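Long-range contacts in SOXX (Paracoccus pantotrophus, PDB 2C1D), which carries heme c in SoxXA, the cytochrome complex that initiates chemotrophic sulfur oxidation, and probably takes part in electron transfer: residues B[95-100]-B[116-121]; B[43-48]-B[58-63]; B[12-17]-B[71-76]; B[18-23]-B[120-125]. One frame throughout, in Å; residues are numbered along the deposited sequence.

The four contacts illustrate how a small cytochrome of four helices joined by long loops is tied together. All are only partly buried, with buried side chains such as Tyr95, Leu19 and Ile125 beside partly exposed ones. Interaction 2 lies across the chain's centre from interactions 1 and 4 and is built on the heme: a covalent link, an iron bond and backbone hydrogen bonds combine there. Interactions 1 and 4 share Leu120 and Asn121, which lead into helix 122-133. Interactions 3 and 4 bring successive pieces of the N-terminal loop onto helices 72-81 and 122-133. Interaction 3 is held by hydrogen bonds to the backbone, one from a guanidinium, whereas interaction 4 rests mainly on apolar packing. Interactions 1 and 2 also border the SoxA chain.

Interaction 1: residues B[95-100]-B[116-121]; sequences YKVDGF and LAPILN
Val97 and Leu116 face each other where two irregular loops run antiparallel, and the backbone N of Leu116 donates to Val97 O at 2.9 Å, in the carbonyl plane and on a lone pair (N-H...O angle 160°). Further along, a water takes the place of direct bonding: it accepts from Lys96 N at 3.1 Å and from Ile119 N at 3.0 Å. Tyr95 lies beside Pro118, the two side chains pointing the same way, with Tyr95 CD1 4.0 Å from Pro118 CB. Its CG is anti to the backbone N (chi1 -156°), and the ring turns an edge to Leu120 O, with Tyr95 CD1 3.5 Å from Leu120 O; the Tyr95 hydroxyl bonds to Thr3 O. Both segments belong to the long connection between helix 72-81 and helix 122-133 of the cytochrome c fold, and Asn121 occupies the N-cap of the latter. The side chain of Leu120 comes within about 4 Å of heme c. At the other end, Phe100 CD1 rests 3.8 Å from Leu116 CD2, while Asp98 O sits over the centre of the Phe100 ring. The SoxA chain covers part of the outer surface, where Lys96 forms a salt bridge with Glu177 of SoxA.

Interaction 2: residues B[43-48]-B[58-63]; sequences ACHQIG and TIAPPL. With HEC (heme c), chain O.
Ala60 N donates to Cys44 O at 3.0 Å, tilted 35° from the carbonyl plane, and Leu63 N donates to Gln46 O at 3.0 Å, almost in line with the carbonyl bond. Between these two backbone bonds a water accepts from Gln46 N and donates to Ala60 O. Apolar contacts flank them: Cys44 CB meets Ile59 CB at 3.7 Å, and Ile47 CD1 meets Leu63 CD1 at 4.0 Å. The Gln46 side chain lies beside the Pro62 ring, pointing the same way. The bonds to heme c are of another kind. Cys44 SG is covalently attached to CAC of the heme. His45 NE2 binds the heme iron, FE, at 2.3 Å. His45 ND1 is buried without a partner in the model; Pro61 O lies over one face of the ring. Ala60 CB and Leu63 CD2 each approach the porphyrin, 3.6 Å from its C2D and CHB respectively. With Cys41 as the second thioether and Met91 as the other axial ligand, this is the CXXCH heme-attachment site of a c-type cytochrome.

Interaction 3: residues B[12-17]-B[71-76]; sequences EGAVEA and TEAQLR
Val15 uses both its backbone polar groups on the helix that begins at Glu72. Its N donates to Ala73 O at 3.0 Å, almost straight (175°) but from above the carbonyl plane. Its O accepts from Arg76 NH1 at 2.9 Å, lying in the plane of the guanidinium. The other nitrogens of Arg76 are engaged too: NH2 makes a salt bridge with Glu72 OE2 at 3.0 Å, and NE makes one with Glu126 on helix 122-133. Extended through chi2 (178°), the chain brings Arg76 CD to 3.4 Å from Val15 CG1; it bends only at chi3, and Ala17 O lies over a face of the guanidinium. A methionine in place of Arg76 would probably leave Val15 O without its donor, and Glu72 and Glu126 without this charged partner. A water links Glu12 O with Gln74 NE2. Gln74 OE1 accepts from Thr71 N at 3.0 Å, and Thr71 OG1 accepts from Gln74 N at 3.2 Å. This reciprocal pair is a capping box, closing the start of the helix against which the N-terminal loop is docked.

Interaction 4: residues B[18-23]-B[120-125]; sequences SLTGAP and LNAQQI
Thr20 packs against Ala122 and Gln123, yet no clear hydrogen bond crosses the contact. The side chains of Thr20 and Gln123 cross at about a right angle, and Thr20 OG1 lies 2.9 Å from the atom modelled as Gln123 NE2. The amide of Gln123 is probably turned over in the model, and in the reversed orientation the pair may be hydrogen-bonded. What is secure is apolar. Thr20 CG2, anti to the carbonyl carbon with OG1 at chi1 63°, presses against Ala122 CB at 3.5 Å. Leu19 CB meets Ala122 CB at 3.9 Å, and Leu19 CD1 reaches Ile125 CG2 at 3.7 Å, one turn further along helix 122-133. The loop keeps its own polar groups busy. Ser18 OG accepts from Gly21 N at 2.9 Å and from Thr20 N at 3.3 Å, and Thr20 OG1 accepts from Ala22 N at 3.0 Å, so two ST turns overlap. An alanine at Thr20 would probably leave Ala22 N without this acceptor and open a gap beside Ala122. Leu19 N donates to Glu126 of helix 122-133. The chemistry thus implies a division of labour: hydrogen bonds within 18-23 shape the loop, while mainly apolar packing, with the Leu19 N to Glu126 bond, holds it on the helix.

Interaction 1: residues B[95-100]-B[116-121]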
loop_
_atom_site.group_PDB
_atom_site.type_symbol
_atom_site.label_atom_id
_atom_site.label_comp_id
_atom_site.label_asym_id
_atom_site.label_seq_id
_atom_site.Cartn_x
_atom_site.Cartn_y
_atom_site.Cartn_z
ATOM N N TYR B 95 -19.609 -12.155 5.395
ATOM C CA TYR B 95 -21.036 -11.948 5.669
ATOM C C TYR B 95 -21.216 -10.952 6.817
ATOM O O TYR B 95 -21.819 -11.257 7.845
ATOM C CB TYR B 95 -21.714 -13.301 5.967
ATOM C CG TYR B 95 -23.198 -13.333 5.697
ATOM C CD1 TYR B 95 -23.706 -13.101 4.415
ATOM C CD2 TYR B 95 -24.110 -13.614 6.719
ATOM C CE1 TYR B 95 -25.089 -13.136 4.157
ATOM C CE2 TYR B 95 -25.484 -13.678 6.458
ATOM C CZ TYR B 95 -25.961 -13.449 5.175
ATOM O OH TYR B 95 -27.310 -13.492 4.926
ATOM N N LYS B 96 -20.667 -9.756 6.622
ATOM C CA LYS B 96 -20.616 -8.718 7.640
ATOM C C LYS B 96 -20.931 -7.398 6.989
ATOM O O LYS B 96 -20.467 -7.107 5.885
ATOM C CB LYS B 96 -19.232 -8.636 8.289
ATOM C CG LYS B 96 -19.145 -7.677 9.464
ATOM C CD LYS B 96 -17.773 -7.778 10.148
ATOM C CE LYS B 96 -17.582 -6.746 11.261
ATOM N NZ LYS B 96 -16.338 -7.052 12.039
ATOM N N VAL B 97 -21.740 -6.595 7.660
ATOM C CA VAL B 97 -22.293 -5.416 7.017
ATOM C C VAL B 97 -22.056 -4.117 7.755
ATOM O O VAL B 97 -22.303 -3.048 7.212
ATOM C CB VAL B 97 -23.809 -5.588 6.772
ATOM C CG1 VAL B 97 -24.066 -6.730 5.809
ATOM C CG2 VAL B 97 -24.553 -5.791 8.094
ATOM N N ASP B 98 -21.551 -4.181 8.976
ATOM C CA ASP B 98 -21.316 -2.951 9.726
ATOM C C ASP B 98 -20.232 -3.130 10.782
ATOM O O ASP B 98 -19.683 -4.223 10.942
ATOM C CB ASP B 98 -22.638 -2.425 10.322
ATOM C CG ASP B 98 -23.190 -3.299 11.467
ATOM O OD1 ASP B 98 -22.676 -4.404 11.739
ATOM O OD2 ASP B 98 -24.161 -2.942 12.162
ATOM N N GLY B 99 -19.926 -2.061 11.506
ATOM C CA GLY B 99 -18.877 -2.061 12.519
ATOM C C GLY B 99 -17.499 -1.771 11.923
ATOM O O GLY B 99 -16.470 -2.177 12.476
ATOM N N PHE B 100 -17.479 -1.076 10.790
ATOM C CA PHE B 100 -16.216 -0.793 10.091
ATOM C C PHE B 100 -15.720 0.609 10.369
ATOM O O PHE B 100 -16.479 1.505 10.795
ATOM C CB PHE B 100 -16.391 -0.968 8.576
ATOM C CG PHE B 100 -16.908 -2.302 8.195
ATOM C CD1 PHE B 100 -18.086 -2.428 7.458
ATOM C CD2 PHE B 100 -16.224 -3.445 8.559
ATOM C CE1 PHE B 100 -18.575 -3.671 7.109
ATOM C CE2 PHE B 100 -16.700 -4.693 8.215
ATOM C CZ PHE B 100 -17.887 -4.817 7.508
ATOM N N LEU B 116 -23.759 -2.093 4.903
ATOM C CA LEU B 116 -23.283 -2.419 3.572
ATOM C C LEU B 116 -23.882 -3.728 3.077
ATOM O O LEU B 116 -24.264 -4.598 3.883
ATOM C CB LEU B 116 -21.766 -2.599 3.629
ATOM C CG LEU B 116 -20.810 -1.445 3.321
ATOM C CD1 LEU B 116 -21.383 -0.059 3.544
ATOM C CD2 LEU B 116 -19.474 -1.639 4.029
ATOM N N ALA B 117 -23.903 -3.918 1.763
ATOM C CA ALA B 117 -24.040 -5.274 1.236
ATOM C C ALA B 117 -22.876 -6.124 1.754
ATOM O O ALA B 117 -21.720 -5.665 1.755
ATOM C CB ALA B 117 -24.028 -5.280 -0.287
ATOM N N PRO B 118 -23.140 -7.366 2.140
ATOM C CA PRO B 118 -22.044 -8.257 2.531
ATOM C C PRO B 118 -21.237 -8.603 1.282
ATOM O O PRO B 118 -21.767 -8.499 0.167
ATOM C CB PRO B 118 -22.767 -9.488 3.071
ATOM C CG PRO B 118 -24.058 -9.510 2.331
ATOM C CD PRO B 118 -24.442 -8.057 2.187
ATOM N N ILE B 119 -19.977 -8.980 1.452
ATOM C CA ILE B 119 -19.139 -9.261 0.288
ATOM C C ILE B 119 -19.705 -10.446 -0.513
ATOM O O ILE B 119 -19.757 -10.425 -1.735
ATOM C CB ILE B 119 -17.657 -9.498 0.716
ATOM C CG1 ILE B 119 -17.093 -8.227 1.395
ATOM C CG2 ILE B 119 -16.808 -9.970 -0.507
ATOM C CD1 ILE B 119 -15.819 -8.482 2.198
ATOM N N LEU B 120 -20.114 -11.488 0.186
ATOM C CA LEU B 120 -20.828 -12.591 -0.425
ATOM C C LEU B 120 -22.275 -12.645 0.093
ATOM O O LEU B 120 -22.525 -12.360 1.256
ATOM C CB LEU B 120 -20.107 -13.884 -0.085
ATOM C CG LEU B 120 -18.688 -14.052 -0.651
ATOM C CD1 LEU B 120 -18.100 -15.375 -0.151
ATOM C CD2 LEU B 120 -18.710 -14.042 -2.147
ATOM N N ASN B 121 -23.229 -13.013 -0.758
ATOM C CA ASN B 121 -24.600 -13.212 -0.277
ATOM C C ASN B 121 -24.723 -14.582 0.433
ATOM O O ASN B 121 -23.783 -15.356 0.444
ATOM C CB ASN B 121 -25.642 -12.968 -1.391
ATOM C CG ASN B 121 -25.576 -13.973 -2.529
ATOM O OD1 ASN B 121 -25.681 -13.620 -3.733
ATOM N ND2 ASN B 121 -25.450 -15.222 -2.180
HETATM O O HOH W 1 -18.927 -8.901 4.212
#

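Interaction 2: residues B[43-48]-B[58-63]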
loop_
_atom_site.group_PDB
_atom_site.type_symbol
_atom_site.label_atom_id
_atom_site.label_comp_id
_atom_site.label_asym_id
_atom_site.label_seq_id
_atom_site.Cartn_x
_atom_site.Cartn_y
_atom_site.Cartn_z
ATOM N N ALA B 43 -6.382 -15.429 -3.254
ATOM C CA ALA B 43 -5.425 -14.345 -3.030
ATOM C C ALA B 43 -4.562 -14.672 -1.829
ATOM O O ALA B 43 -3.398 -14.311 -1.802
ATOM C CB ALA B 43 -6.101 -12.981 -2.823
ATOM N N CYS B 44 -5.138 -15.368 -0.844
ATOM C CA CYS B 44 -4.426 -15.722 0.384
ATOM C C CYS B 44 -4.100 -17.210 0.554
ATOM O O CYS B 44 -3.081 -17.525 1.179
ATOM C CB CYS B 44 -5.230 -15.245 1.585
ATOM S SG CYS B 44 -5.383 -13.453 1.620
ATOM N N HIS B 45 -4.944 -18.098 0.006
ATOM C CA HIS B 45 -4.826 -19.563 0.140
ATOM C C HIS B 45 -4.552 -20.279 -1.168
ATOM O O HIS B 45 -5.197 -20.019 -2.182
ATOM C CB HIS B 45 -6.137 -20.209 0.638
ATOM C CG HIS B 45 -6.606 -19.749 1.983
ATOM N ND1 HIS B 45 -5.833 -19.012 2.840
ATOM C CD2 HIS B 45 -7.788 -19.920 2.614
ATOM C CE1 HIS B 45 -6.521 -18.749 3.936
ATOM N NE2 HIS B 45 -7.716 -19.269 3.815
ATOM N N GLN B 46 -3.653 -21.253 -1.123
ATOM C CA GLN B 46 -3.510 -22.204 -2.212
ATOM C C GLN B 46 -4.649 -23.219 -2.116
ATOM O O GLN B 46 -5.148 -23.486 -1.040
ATOM C CB GLN B 46 -2.183 -22.963 -2.102
ATOM C CG GLN B 46 -0.961 -22.216 -2.614
ATOM C CD GLN B 46 0.367 -22.840 -2.130
ATOM O OE1 GLN B 46 0.363 -23.900 -1.484
ATOM N NE2 GLN B 46 1.496 -22.177 -2.437
ATOM N N ILE B 47 -5.060 -23.752 -3.255
ATOM C CA ILE B 47 -6.009 -24.849 -3.312
ATOM C C ILE B 47 -5.452 -25.873 -4.287
ATOM O O ILE B 47 -5.585 -25.741 -5.510
ATOM C CB ILE B 47 -7.412 -24.374 -3.757
ATOM C CG1 ILE B 47 -7.873 -23.153 -2.955
ATOM C CG2 ILE B 47 -8.407 -25.519 -3.605
ATOM C CD1 ILE B 47 -9.222 -22.621 -3.376
ATOM N N GLY B 48 -4.769 -26.873 -3.747
ATOM C CA GLY B 48 -4.158 -27.910 -4.570
ATOM C C GLY B 48 -5.129 -28.655 -5.466
ATOM O O GLY B 48 -4.789 -29.022 -6.589
ATOM N N THR B 58 0.246 -17.057 -0.457
ATOM C CA THR B 58 0.919 -17.808 0.601
ATOM C C THR B 58 0.717 -17.133 1.933
ATOM O O THR B 58 1.524 -17.311 2.851
ATOM C CB THR B 58 2.438 -17.938 0.327
ATOM O OG1 THR B 58 3.011 -16.645 0.061
ATOM C CG2 THR B 58 2.695 -18.743 -0.933
ATOM N N ILE B 59 -0.362 -16.365 2.050
ATOM C CA ILE B 59 -0.702 -15.685 3.296
ATOM C C ILE B 59 -1.100 -16.715 4.374
ATOM O O ILE B 59 -0.744 -16.587 5.553
ATOM C CB ILE B 59 -1.871 -14.718 3.045
ATOM C CG1 ILE B 59 -1.475 -13.594 2.063
ATOM C CG2 ILE B 59 -2.460 -14.150 4.359
ATOM C CD1 ILE B 59 -0.361 -12.672 2.518
ATOM N N ALA B 60 -1.867 -17.711 3.963
ATOM C CA ALA B 60 -2.338 -18.718 4.896
ATOM C C ALA B 60 -2.186 -20.090 4.292
ATOM O O ALA B 60 -2.063 -20.220 3.083
ATOM C CB ALA B 60 -3.773 -18.442 5.238
ATOM N N PRO B 61 -2.191 -21.130 5.129
ATOM C CA PRO B 61 -2.055 -22.507 4.638
ATOM C C PRO B 61 -3.102 -22.908 3.576
ATOM O O PRO B 61 -4.207 -22.327 3.519
ATOM C CB PRO B 61 -2.219 -23.350 5.919
ATOM C CG PRO B 61 -1.757 -22.448 7.022
ATOM C CD PRO B 61 -2.307 -21.079 6.599
ATOM N N PRO B 62 -2.761 -23.868 2.728
ATOM C CA PRO B 62 -3.690 -24.341 1.707
ATOM C C PRO B 62 -5.014 -24.802 2.296
ATOM O O PRO B 62 -5.078 -25.170 3.475
ATOM C CB PRO B 62 -2.936 -25.518 1.059
ATOM C CG PRO B 62 -1.516 -25.214 1.297
ATOM C CD PRO B 62 -1.464 -24.573 2.647
ATOM N N LEU B 63 -6.049 -24.764 1.470
ATOM C CA LEU B 63 -7.393 -25.132 1.885
ATOM C C LEU B 63 -7.624 -26.635 1.764
ATOM O O LEU B 63 -8.626 -27.150 2.250
ATOM C CB LEU B 63 -8.429 -24.369 1.048
ATOM C CG LEU B 63 -8.566 -22.907 1.447
ATOM C CD1 LEU B 63 -9.652 -22.223 0.594
ATOM C CD2 LEU B 63 -8.874 -22.831 2.937
HETATM FE FE HEC O . -9.182 -17.857 4.816
HETATM C CHA HEC O . -8.199 -19.419 7.685
HETATM C CHB HEC O . -11.297 -20.403 4.109
HETATM C CHC HEC O . -10.325 -16.132 2.135
HETATM C CHD HEC O . -6.747 -15.436 5.271
HETATM N NA HEC O . -9.680 -19.586 5.750
HETATM C C1A HEC O . -9.114 -20.064 6.894
HETATM C C2A HEC O . -9.665 -21.378 7.138
HETATM C C3A HEC O . -10.529 -21.665 6.143
HETATM C C4A HEC O . -10.550 -20.517 5.255
HETATM C CMA HEC O . -11.384 -22.922 5.905
HETATM C CAA HEC O . -9.285 -22.222 8.356
HETATM C CBA HEC O . -7.841 -22.701 8.281
HETATM C CGA HEC O . -7.875 -23.931 7.457
HETATM O O1A HEC O . -8.460 -24.919 7.952
HETATM O O2A HEC O . -7.342 -23.940 6.322
HETATM N NB HEC O . -10.511 -18.208 3.394
HETATM C C1B HEC O . -11.352 -19.297 3.316
HETATM C C2B HEC O . -12.326 -19.069 2.261
HETATM C C3B HEC O . -12.051 -17.890 1.697
HETATM C C4B HEC O . -10.919 -17.330 2.415
HETATM C CMB HEC O . -13.401 -20.081 1.838
HETATM C CAB HEC O . -12.840 -17.233 0.526
HETATM C CBB HEC O . -14.184 -17.148 0.817
HETATM N NC HEC O . -8.626 -16.084 3.840
HETATM C C1C HEC O . -9.252 -15.570 2.760
HETATM C C2C HEC O . -8.517 -14.377 2.346
HETATM C C3C HEC O . -7.615 -14.097 3.300
HETATM C C4C HEC O . -7.604 -15.244 4.204
HETATM C CMC HEC O . -8.999 -13.397 1.263
HETATM C CAC HEC O . -6.584 -12.912 3.380
HETATM C CBC HEC O . -7.010 -11.643 3.320
HETATM N ND HEC O . -7.710 -17.463 6.270
HETATM C C1D HEC O . -6.791 -16.423 6.237
HETATM C C2D HEC O . -5.909 -16.546 7.376
HETATM C C3D HEC O . -6.373 -17.801 8.125
HETATM C C4D HEC O . -7.480 -18.298 7.356
HETATM C CMD HEC O . -4.727 -15.619 7.775
HETATM C CAD HEC O . -5.790 -18.448 9.415
HETATM C CBD HEC O . -6.533 -17.866 10.616
HETATM C CGD HEC O . -5.589 -17.241 11.623
HETATM O O1D HEC O . -5.499 -15.967 11.678
HETATM O O2D HEC O . -4.937 -18.049 12.352
HETATM O O HOH W 2 -1.201 -20.838 0.641
#

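Interaction 3: residues B[12-17]-B[71-76]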
loop_
_atom_site.group_PDB
_atom_site.type_symbol
_atom_site.label_atom_id
_atom_site.label_comp_id
_atom_site.label_asym_id
_atom_site.label_seq_id
_atom_site.Cartn_x
_atom_site.Cartn_y
_atom_site.Cartn_z
ATOM N N GLU B 12 -18.872 -20.540 19.540
ATOM C CA GLU B 12 -17.452 -20.899 19.364
ATOM C C GLU B 12 -17.068 -20.834 17.876
ATOM O O GLU B 12 -16.374 -21.723 17.348
ATOM C CB GLU B 12 -17.128 -22.285 19.970
ATOM C CG GLU B 12 -17.451 -22.483 21.464
ATOM C CD GLU B 12 -17.015 -21.318 22.355
ATOM O OE1 GLU B 12 -17.824 -20.885 23.217
ATOM O OE2 GLU B 12 -15.862 -20.827 22.199
ATOM N N GLY B 13 -17.560 -19.784 17.202
ATOM C CA GLY B 13 -17.321 -19.551 15.784
ATOM C C GLY B 13 -18.232 -20.279 14.808
ATOM O O GLY B 13 -18.333 -19.863 13.651
ATOM N N ALA B 14 -18.873 -21.363 15.254
ATOM C CA ALA B 14 -19.679 -22.240 14.397
ATOM C C ALA B 14 -21.078 -21.679 14.161
ATOM O O ALA B 14 -21.628 -20.972 15.002
ATOM C CB ALA B 14 -19.776 -23.665 15.006
ATOM N N VAL B 15 -21.639 -21.980 12.995
ATOM C CA VAL B 15 -23.011 -21.585 12.667
ATOM C C VAL B 15 -23.755 -22.840 12.274
ATOM O O VAL B 15 -23.533 -23.394 11.209
ATOM C CB VAL B 15 -23.049 -20.536 11.523
ATOM C CG1 VAL B 15 -24.477 -20.211 11.114
ATOM C CG2 VAL B 15 -22.332 -19.295 11.962
ATOM N N GLU B 16 -24.639 -23.295 13.145
ATOM C CA GLU B 16 -25.253 -24.614 12.988
ATOM C C GLU B 16 -26.274 -24.658 11.866
ATOM O O GLU B 16 -26.373 -25.665 11.183
ATOM C CB GLU B 16 -25.907 -25.079 14.304
ATOM C CG GLU B 16 -24.903 -25.349 15.420
ATOM C CD GLU B 16 -24.018 -26.561 15.157
ATOM O OE1 GLU B 16 -22.821 -26.523 15.563
ATOM O OE2 GLU B 16 -24.510 -27.552 14.558
ATOM N N ALA B 17 -26.988 -23.558 11.654
ATOM C CA ALA B 17 -28.107 -23.527 10.713
ATOM C C ALA B 17 -27.719 -22.913 9.346
ATOM O O ALA B 17 -26.950 -21.946 9.278
ATOM C CB ALA B 17 -29.245 -22.731 11.314
ATOM N N THR B 71 -16.131 -29.210 10.798
ATOM C CA THR B 71 -17.479 -29.641 10.434
ATOM C C THR B 71 -18.070 -28.597 9.501
ATOM O O THR B 71 -17.619 -27.448 9.477
ATOM C CB THR B 71 -18.400 -29.726 11.658
ATOM O OG1 THR B 71 -18.550 -28.435 12.229
ATOM C CG2 THR B 71 -17.803 -30.580 12.804
ATOM N N GLU B 72 -19.108 -28.989 8.777
ATOM C CA GLU B 72 -19.916 -28.046 8.009
ATOM C C GLU B 72 -20.210 -26.759 8.783
ATOM O O GLU B 72 -20.018 -25.663 8.249
ATOM C CB GLU B 72 -21.217 -28.711 7.566
ATOM C CG GLU B 72 -22.172 -27.817 6.790
ATOM C CD GLU B 72 -23.456 -28.527 6.417
ATOM O OE1 GLU B 72 -23.608 -29.717 6.719
ATOM O OE2 GLU B 72 -24.335 -27.886 5.837
ATOM N N ALA B 73 -20.644 -26.876 10.035
ATOM C CA ALA B 73 -21.055 -25.706 10.810
ATOM C C ALA B 73 -19.882 -24.794 11.118
ATOM O O ALA B 73 -20.000 -23.569 11.123
ATOM C CB ALA B 73 -21.723 -26.130 12.118
ATOM N N GLN B 74 -18.750 -25.392 11.429
ATOM C CA GLN B 74 -17.546 -24.600 11.644
ATOM C C GLN B 74 -17.155 -23.850 10.362
ATOM O O GLN B 74 -16.788 -22.692 10.421
ATOM C CB GLN B 74 -16.421 -25.495 12.135
ATOM C CG GLN B 74 -16.680 -25.923 13.568
ATOM C CD GLN B 74 -15.744 -26.999 14.089
ATOM O OE1 GLN B 74 -15.287 -27.880 13.349
ATOM N NE2 GLN B 74 -15.478 -26.935 15.382
ATOM N N LEU B 75 -17.232 -24.538 9.225
ATOM C CA LEU B 75 -16.814 -23.968 7.956
ATOM C C LEU B 75 -17.729 -22.794 7.625
ATOM O O LEU B 75 -17.255 -21.766 7.190
ATOM C CB LEU B 75 -16.805 -25.021 6.850
ATOM C CG LEU B 75 -15.750 -26.136 6.963
ATOM C CD1 LEU B 75 -16.040 -27.258 5.993
ATOM C CD2 LEU B 75 -14.340 -25.597 6.734
ATOM N N ARG B 76 -19.030 -22.921 7.900
ATOM C CA ARG B 76 -19.980 -21.829 7.628
ATOM C C ARG B 76 -19.613 -20.588 8.412
ATOM O O ARG B 76 -19.556 -19.477 7.874
ATOM C CB ARG B 76 -21.414 -22.283 7.951
ATOM C CG ARG B 76 -22.507 -21.221 7.868
ATOM C CD ARG B 76 -23.903 -21.797 8.158
ATOM N NE ARG B 76 -24.231 -22.827 7.180
ATOM C CZ ARG B 76 -24.373 -24.131 7.424
ATOM N NH1 ARG B 76 -24.222 -24.661 8.637
ATOM N NH2 ARG B 76 -24.664 -24.926 6.417
HETATM O O HOH W 3 -16.738 -24.985 17.399
HETATM O O HOH W 4 -19.653 -27.663 15.397
#

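Interaction 4: residues B[18-23]-B[120-125]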
loop_
_atom_site.group_PDB
_atom_site.type_symbol
_atom_site.label_atom_id
_atom_site.label_comp_id
_atom_site.label_asym_id
_atom_site.label_seq_id
_atom_site.Cartn_x
_atom_site.Cartn_y
_atom_site.Cartn_z
ATOM N N SER B 18 -28.269 -23.488 8.281
ATOM C CA SER B 18 -28.089 -22.969 6.925
ATOM C C SER B 18 -28.512 -21.525 6.900
ATOM O O SER B 18 -29.521 -21.142 7.511
ATOM C CB SER B 18 -28.941 -23.752 5.924
ATOM O OG SER B 18 -28.792 -23.248 4.607
ATOM N N LEU B 19 -27.707 -20.715 6.226
ATOM C CA LEU B 19 -27.988 -19.302 6.053
ATOM C C LEU B 19 -29.158 -19.066 5.107
ATOM O O LEU B 19 -29.722 -17.970 5.124
ATOM C CB LEU B 19 -26.764 -18.566 5.517
ATOM C CG LEU B 19 -25.515 -18.483 6.393
ATOM C CD1 LEU B 19 -24.435 -17.730 5.659
ATOM C CD2 LEU B 19 -25.834 -17.806 7.709
ATOM N N THR B 20 -29.494 -20.067 4.281
ATOM C CA THR B 20 -30.576 -19.949 3.295
ATOM C C THR B 20 -31.698 -20.990 3.371
ATOM O O THR B 20 -32.794 -20.724 2.882
ATOM C CB THR B 20 -30.028 -20.021 1.863
ATOM O OG1 THR B 20 -29.420 -21.296 1.639
ATOM C CG2 THR B 20 -28.933 -18.981 1.616
ATOM N N GLY B 21 -31.420 -22.167 3.919
ATOM C CA GLY B 21 -32.319 -23.307 3.802
ATOM C C GLY B 21 -32.192 -24.101 2.516
ATOM O O GLY B 21 -32.933 -25.053 2.286
ATOM N N ALA B 22 -31.260 -23.714 1.649
ATOM C CA ALA B 22 -31.106 -24.382 0.370
ATOM C C ALA B 22 -29.723 -25.021 0.343
ATOM O O ALA B 22 -28.761 -24.413 0.802
ATOM C CB ALA B 22 -31.261 -23.394 -0.770
ATOM N N PRO B 23 -29.606 -26.218 -0.226
ATOM C CA PRO B 23 -28.306 -26.897 -0.304
ATOM C C PRO B 23 -27.273 -26.035 -1.026
ATOM O O PRO B 23 -27.634 -25.408 -2.006
ATOM C CB PRO B 23 -28.606 -28.146 -1.151
ATOM C CG PRO B 23 -30.096 -28.331 -1.094
ATOM C CD PRO B 23 -30.681 -26.990 -0.875
ATOM N N LEU B 120 -20.114 -11.488 0.186
ATOM C CA LEU B 120 -20.828 -12.591 -0.425
ATOM C C LEU B 120 -22.275 -12.645 0.093
ATOM O O LEU B 120 -22.525 -12.360 1.256
ATOM C CB LEU B 120 -20.107 -13.884 -0.085
ATOM C CG LEU B 120 -18.688 -14.052 -0.651
ATOM C CD1 LEU B 120 -18.100 -15.375 -0.151
ATOM C CD2 LEU B 120 -18.710 -14.042 -2.147
ATOM N N ASN B 121 -23.229 -13.013 -0.758
ATOM C CA ASN B 121 -24.600 -13.212 -0.277
ATOM C C ASN B 121 -24.723 -14.582 0.433
ATOM O O ASN B 121 -23.783 -15.356 0.444
ATOM C CB ASN B 121 -25.642 -12.968 -1.391
ATOM C CG ASN B 121 -25.576 -13.973 -2.529
ATOM O OD1 ASN B 121 -25.681 -13.620 -3.733
ATOM N ND2 ASN B 121 -25.450 -15.222 -2.180
ATOM N N ALA B 122 -25.871 -14.878 1.021
ATOM C CA ALA B 122 -26.016 -16.083 1.884
ATOM C C ALA B 122 -25.862 -17.391 1.144
ATOM O O ALA B 122 -25.241 -18.315 1.650
ATOM C CB ALA B 122 -27.322 -16.050 2.640
ATOM N N GLN B 123 -26.416 -17.480 -0.065
ATOM C CA GLN B 123 -26.301 -18.690 -0.861
ATOM C C GLN B 123 -24.867 -18.880 -1.345
ATOM O O GLN B 123 -24.407 -20.017 -1.452
ATOM C CB GLN B 123 -27.260 -18.682 -2.073
ATOM C CG GLN B 123 -27.314 -19.999 -2.835
ATOM C CD GLN B 123 -27.713 -21.168 -1.953
ATOM O OE1 GLN B 123 -27.081 -22.251 -1.982
ATOM N NE2 GLN B 123 -28.741 -20.959 -1.151
ATOM N N GLN B 124 -24.171 -17.784 -1.642
ATOM C CA GLN B 124 -22.753 -17.871 -2.032
ATOM C C GLN B 124 -21.929 -18.508 -0.906
ATOM O O GLN B 124 -21.096 -19.382 -1.166
ATOM C CB GLN B 124 -22.201 -16.487 -2.391
ATOM C CG GLN B 124 -22.666 -16.080 -3.810
ATOM C CD GLN B 124 -22.371 -14.654 -4.160
ATOM O OE1 GLN B 124 -22.188 -13.836 -3.293
ATOM N NE2 GLN B 124 -22.347 -14.355 -5.444
ATOM N N ILE B 125 -22.210 -18.104 0.330
ATOM C CA ILE B 125 -21.544 -18.700 1.491
ATOM C C ILE B 125 -21.831 -20.201 1.528
ATOM O O ILE B 125 -20.920 -20.995 1.722
ATOM C CB ILE B 125 -21.989 -18.053 2.848
ATOM C CG1 ILE B 125 -21.772 -16.542 2.897
ATOM C CG2 ILE B 125 -21.290 -18.762 4.051
ATOM C CD1 ILE B 125 -20.423 -16.085 3.082
#